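Local coordinates for protein ribokinase (Thermotoga maritima, PDB 1VM7) that probably phosphorylates D-ribose at O-5 with ATP and a divalent cation, most likely magnesium, giving D-ribose 5-phosphate, at residues 73-78 with 96-101; 278-283 with 302-307. One frame throughout, in Å; residues are numbered along the deposited sequence.

Interaction 1 (73-78 with 96-101)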
loop_
_atom_site.group_PDB
_atom_site.type_symbol
_atom_site.label_atom_id
_atom_site.label_comp_id
_atom_site.label_asym_id
_atom_site.label_seq_id
_atom_site.Cartn_x
_atom_site.Cartn_y
_atom_site.Cartn_z
ATOM N N THR A 73 -13.956 16.952 5.160
ATOM C CA THR A 73 -13.126 15.971 4.452
ATOM C C THR A 73 -13.861 14.637 4.466
ATOM O O THR A 73 -14.640 14.365 5.360
ATOM C CB THR A 73 -11.692 15.808 5.048
ATOM O OG1 THR A 73 -10.921 14.917 4.234
ATOM C CG2 THR A 73 -11.729 15.225 6.445
ATOM N N CYS A 74 -13.628 13.828 3.444
ATOM C CA CYS A 74 -14.205 12.512 3.391
ATOM C C CYS A 74 -13.160 11.465 3.691
ATOM O O CYS A 74 -12.115 11.414 3.045
ATOM C CB CYS A 74 -14.824 12.238 2.026
ATOM S SG CYS A 74 -16.507 12.853 1.924
ATOM N N ILE A 75 -13.465 10.605 4.660
ATOM C CA ILE A 75 -12.598 9.492 4.983
ATOM C C ILE A 75 -13.455 8.253 5.021
ATOM O O ILE A 75 -14.645 8.343 4.885
ATOM C CB ILE A 75 -11.849 9.704 6.312
ATOM C CG1 ILE A 75 -12.840 9.877 7.486
ATOM C CG2 ILE A 75 -10.935 10.931 6.186
ATOM C CD1 ILE A 75 -12.223 10.305 8.721
ATOM N N GLY A 76 -12.833 7.096 5.176
ATOM C CA GLY A 76 -13.538 5.828 5.093
ATOM C C GLY A 76 -14.057 5.380 6.444
ATOM O O GLY A 76 -14.228 6.180 7.372
ATOM N N ASN A 77 -14.308 4.086 6.555
ATOM C CA ASN A 77 -14.689 3.478 7.841
ATOM C C ASN A 77 -13.659 2.458 8.299
ATOM O O ASN A 77 -13.970 1.550 9.067
ATOM C CB ASN A 77 -16.083 2.857 7.769
ATOM C CG ASN A 77 -17.165 3.878 7.963
ATOM O OD1 ASN A 77 -17.220 4.533 9.010
ATOM N ND2 ASN A 77 -18.043 4.036 6.954
ATOM N N ASP A 78 -12.422 2.644 7.858
ATOM C CA ASP A 78 -11.393 1.657 8.060
ATOM C C ASP A 78 -10.430 2.081 9.178
ATOM O O ASP A 78 -10.557 3.152 9.789
ATOM C CB ASP A 78 -10.665 1.384 6.736
ATOM C CG ASP A 78 -10.299 2.657 5.977
ATOM O OD1 ASP A 78 -10.100 3.736 6.607
ATOM O OD2 ASP A 78 -10.184 2.540 4.750
ATOM N N TYR A 96 -15.110 16.069 9.598
ATOM C CA TYR A 96 -14.892 14.929 8.721
ATOM C C TYR A 96 -16.187 14.147 8.526
ATOM O O TYR A 96 -17.009 14.093 9.417
ATOM C CB TYR A 96 -13.832 13.985 9.276
ATOM C CG TYR A 96 -14.106 13.507 10.682
ATOM C CD1 TYR A 96 -14.933 12.413 10.940
ATOM C CD2 TYR A 96 -13.501 14.153 11.758
ATOM C CE1 TYR A 96 -15.155 11.988 12.262
ATOM C CE2 TYR A 96 -13.714 13.759 13.038
ATOM C CZ TYR A 96 -14.528 12.699 13.296
ATOM O OH TYR A 96 -14.665 12.386 14.609
ATOM N N ILE A 97 -16.301 13.521 7.357
ATOM C CA ILE A 97 -17.436 12.722 6.950
ATOM C C ILE A 97 -16.937 11.330 6.605
ATOM O O ILE A 97 -16.020 11.202 5.808
ATOM C CB ILE A 97 -18.074 13.309 5.678
ATOM C CG1 ILE A 97 -18.692 14.675 5.956
ATOM C CG2 ILE A 97 -19.142 12.352 5.073
ATOM C CD1 ILE A 97 -19.002 15.439 4.666
ATOM N N ARG A 98 -17.553 10.299 7.177
ATOM C CA ARG A 98 -17.155 8.926 6.904
ATOM C C ARG A 98 -17.998 8.344 5.808
ATOM O O ARG A 98 -19.187 8.564 5.797
ATOM C CB ARG A 98 -17.299 8.078 8.158
ATOM C CG ARG A 98 -16.576 8.695 9.337
ATOM C CD ARG A 98 -16.493 7.744 10.483
ATOM N NE ARG A 98 -15.314 6.913 10.368
ATOM C CZ ARG A 98 -14.870 6.120 11.333
ATOM N NH1 ARG A 98 -15.531 6.018 12.497
ATOM N NH2 ARG A 98 -13.776 5.411 11.118
ATOM N N VAL A 99 -17.368 7.645 4.861
ATOM C CA VAL A 99 -18.077 7.016 3.743
ATOM C C VAL A 99 -17.598 5.591 3.654
ATOM O O VAL A 99 -16.633 5.227 4.331
ATOM C CB VAL A 99 -17.865 7.777 2.402
ATOM C CG1 VAL A 99 -18.474 9.169 2.498
ATOM C CG2 VAL A 99 -16.361 7.894 2.016
ATOM N N SER A 100 -18.253 4.773 2.844
ATOM C CA SER A 100 -17.914 3.348 2.767
ATOM C C SER A 100 -16.727 2.996 1.835
ATOM O O SER A 100 -16.316 1.844 1.757
ATOM C CB SER A 100 -19.144 2.546 2.339
ATOM O OG SER A 100 -19.415 2.845 0.992
ATOM N N LEU A 101 -16.139 3.977 1.156
ATOM C CA LEU A 101 -14.961 3.700 0.351
ATOM C C LEU A 101 -13.745 3.646 1.282
ATOM O O LEU A 101 -13.796 4.170 2.393
ATOM C CB LEU A 101 -14.774 4.767 -0.715
ATOM C CG LEU A 101 -15.722 4.809 -1.927
ATOM C CD1 LEU A 101 -15.224 5.891 -2.883
ATOM C CD2 LEU A 101 -15.790 3.505 -2.698
HETATM O O HOH W 1 -13.929 2.601 4.556
HETATM O O HOH W 2 -20.146 5.452 6.781
#

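Interaction 2 (278-283 with 302-307)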
loop_
_atom_site.group_PDB
_atom_site.type_symbol
_atom_site.label_atom_id
_atom_site.label_comp_id
_atom_site.label_asym_id
_atom_site.label_seq_id
_atom_site.Cartn_x
_atom_site.Cartn_y
_atom_site.Cartn_z
ATOM N N VAL A 278 1.882 36.825 5.254
ATOM C CA VAL A 278 2.920 36.172 4.425
ATOM C C VAL A 278 4.178 35.943 5.246
ATOM O O VAL A 278 4.777 34.877 5.192
ATOM C CB VAL A 278 3.357 36.964 3.146
ATOM C CG1 VAL A 278 4.663 36.381 2.560
ATOM C CG2 VAL A 278 2.294 36.928 2.068
ATOM N N ILE A 279 4.596 36.951 5.998
ATOM C CA ILE A 279 5.795 36.793 6.811
ATOM C C ILE A 279 5.602 35.623 7.781
ATOM O O ILE A 279 6.469 34.757 7.931
ATOM C CB ILE A 279 6.115 38.033 7.643
ATOM C CG1 ILE A 279 6.321 39.255 6.749
ATOM C CG2 ILE A 279 7.338 37.753 8.528
ATOM C CD1 ILE A 279 7.739 39.471 6.291
ATOM N N PHE A 280 4.443 35.619 8.435
ATOM C CA PHE A 280 4.145 34.639 9.448
ATOM C C PHE A 280 4.157 33.231 8.876
ATOM O O PHE A 280 4.773 32.343 9.443
ATOM C CB PHE A 280 2.802 34.945 10.103
ATOM C CG PHE A 280 2.443 33.987 11.208
ATOM C CD1 PHE A 280 2.956 34.159 12.486
ATOM C CD2 PHE A 280 1.604 32.917 10.967
ATOM C CE1 PHE A 280 2.642 33.281 13.519
ATOM C CE2 PHE A 280 1.271 32.040 11.997
ATOM C CZ PHE A 280 1.803 32.221 13.276
ATOM N N GLY A 281 3.490 33.056 7.732
ATOM C CA GLY A 281 3.467 31.791 7.032
ATOM C C GLY A 281 4.824 31.364 6.521
ATOM O O GLY A 281 5.159 30.181 6.501
ATOM N N THR A 282 5.586 32.335 6.054
ATOM C CA THR A 282 6.963 32.103 5.621
ATOM C C THR A 282 7.788 31.512 6.775
ATOM O O THR A 282 8.573 30.597 6.588
ATOM C CB THR A 282 7.580 33.421 5.100
ATOM O OG1 THR A 282 7.110 33.654 3.762
ATOM C CG2 THR A 282 9.079 33.361 5.091
ATOM N N ALA A 283 7.607 32.055 7.968
ATOM C CA ALA A 283 8.346 31.596 9.125
ATOM C C ALA A 283 7.998 30.161 9.480
ATOM O O ALA A 283 8.869 29.350 9.780
ATOM C CB ALA A 283 8.051 32.502 10.311
ATOM N N GLU A 302 4.323 28.276 19.447
ATOM C CA GLU A 302 5.475 28.776 20.192
ATOM C C GLU A 302 6.772 28.705 19.374
ATOM O O GLU A 302 7.600 29.611 19.445
ATOM C CB GLU A 302 5.619 28.065 21.555
ATOM C CG GLU A 302 5.643 26.517 21.488
ATOM C CD GLU A 302 4.283 25.808 21.776
ATOM O OE1 GLU A 302 3.265 26.067 21.056
ATOM O OE2 GLU A 302 4.262 24.949 22.709
ATOM N N GLU A 303 6.928 27.661 18.563
ATOM C CA GLU A 303 8.103 27.569 17.722
ATOM C C GLU A 303 8.134 28.711 16.705
ATOM O O GLU A 303 9.176 29.340 16.561
ATOM C CB GLU A 303 8.210 26.175 17.118
ATOM C CG GLU A 303 8.463 25.158 18.241
ATOM C CD GLU A 303 8.495 23.731 17.770
ATOM O OE1 GLU A 303 7.471 23.262 17.219
ATOM O OE2 GLU A 303 9.547 23.077 17.981
ATOM N N VAL A 304 6.994 28.980 16.062
ATOM C CA VAL A 304 6.875 30.038 15.057
ATOM C C VAL A 304 7.185 31.395 15.696
ATOM O O VAL A 304 7.904 32.204 15.128
ATOM C CB VAL A 304 5.465 30.059 14.407
ATOM C CG1 VAL A 304 5.418 31.104 13.281
ATOM C CG2 VAL A 304 5.080 28.647 13.860
ATOM N N GLU A 305 6.676 31.624 16.897
ATOM C CA GLU A 305 6.938 32.880 17.617
ATOM C C GLU A 305 8.411 33.037 18.018
ATOM O O GLU A 305 8.968 34.130 17.925
ATOM C CB GLU A 305 6.055 33.008 18.883
ATOM C CG GLU A 305 4.527 33.041 18.626
ATOM C CD GLU A 305 4.064 34.326 17.949
ATOM O OE1 GLU A 305 4.553 35.398 18.309
ATOM O OE2 GLU A 305 3.206 34.278 17.056
ATOM N N ALA A 306 9.028 31.950 18.471
ATOM C CA ALA A 306 10.449 31.966 18.830
ATOM C C ALA A 306 11.321 32.234 17.606
ATOM O O ALA A 306 12.364 32.863 17.713
ATOM C CB ALA A 306 10.843 30.654 19.521
ATOM N N PHE A 307 10.868 31.778 16.443
ATOM C CA PHE A 307 11.583 32.030 15.213
ATOM C C PHE A 307 11.631 33.536 14.894
ATOM O O PHE A 307 12.701 34.106 14.665
ATOM C CB PHE A 307 10.923 31.255 14.077
ATOM C CG PHE A 307 11.788 31.122 12.892
ATOM C CD1 PHE A 307 12.903 30.302 12.941
ATOM C CD2 PHE A 307 11.511 31.825 11.730
ATOM C CE1 PHE A 307 13.720 30.167 11.846
ATOM C CE2 PHE A 307 12.323 31.708 10.629
ATOM C CZ PHE A 307 13.434 30.877 10.681
#

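Interaction 1 (73-78 with 96-101)
Strands 73-75 and 96-98 run side by side in parallel, and their backbones make the main bonds. I97 N donates to T73 O at 2.7 Å. I75 N donates to I97 O at 2.9 Å, and V99 N to I75 O at 2.8 Å. All three donors sit nearly along the C=O axis of their acceptors.

One side-chain bond is added beyond the strand pairing. R98 bends at chi3 (88°), and its NE donates to G76 O at 3.3 Å, in the carbonyl plane. N77 OD1 lies over one face of the same guanidinium, 3.3 Å from R98 NE, at an angle too poor for a bond. The far end of R98 belongs to S81 and D82: NH2 bonds S81 OG and forms a salt bridge with D82. A water joins N77 N to L101 O where the two segments leave the sheet.

Apolar contacts are lighter. C74 SG touches I97 CB at 4.1 Å and V99 CG1 on one side of the sheet. On the other, I75 CD1 meets Y96 CB at 4.1 Å.

The pair belongs to a beta-alpha-beta unit of the PfkB-family fold. Helix 79-90, with D78 at its N-cap position, connects the strands and packs on I75, Y96 and R98 through I85. Strand 93-98 is outermost in the chain's large sheet; 69-75 lies between it and 17-20.

Interaction 2 (278-283 with 302-307)
At the crossing of two helices of the PfkB-family fold, the F280 ring takes V304 CG1 over one face, a CH-pi contact with the methyl 4.0 Å from the ring centroid and 29° off the normal. At the ring edge, near its plane, lies E305 OE2, 3.7 Å from F280 CE1. That carboxylate is turned 38° from the ring and has its salt bridge with R301. The F307 ring meets the ring of F246, beyond the two segments, at a steep angle.

F280 has CG anti to its backbone N, which brings CE1 and CZ up to V304 CG1. I64 of helix 53-65 touches both F280 and V304, while A263 and A267 of helix 256-269 also touch F280. An alanine here in place of F280 would remove the face that V304 CG1 rests on and would probably loosen the packing among these helices.

Helices 278-283 and 302-307 cross at 109°, with axes 9.9 Å apart at closest approach. The contacts are mostly apolar, and V304 and A283 both point toward the opposite helix. At the other end of the contact, A283 CB approaches the F307 ring obliquely, 3.8 Å from F307 CD2.

From the N terminus, the chain reaches interaction 1 first. It leaves strand 69-75, runs through helix 79-90 and returns in strand 93-98, so 73-78 with 96-101 closes a short beta-alpha-beta loop at one border of the large sheet. Much later, helix 274-288 leads through a largely non-helical connection to helix 301-309 near the C terminus. There 278-283 with 302-307 closes a second short loop. The two are in series, neither nested nor crossed. The centres of interaction 1 and interaction 2 are about 33 Å apart, on opposite sides of the chain's centre, and the two do not touch. Interaction 1 joins neighbouring strands; interaction 2 ties the last helix, 301-309, to helix 274-288.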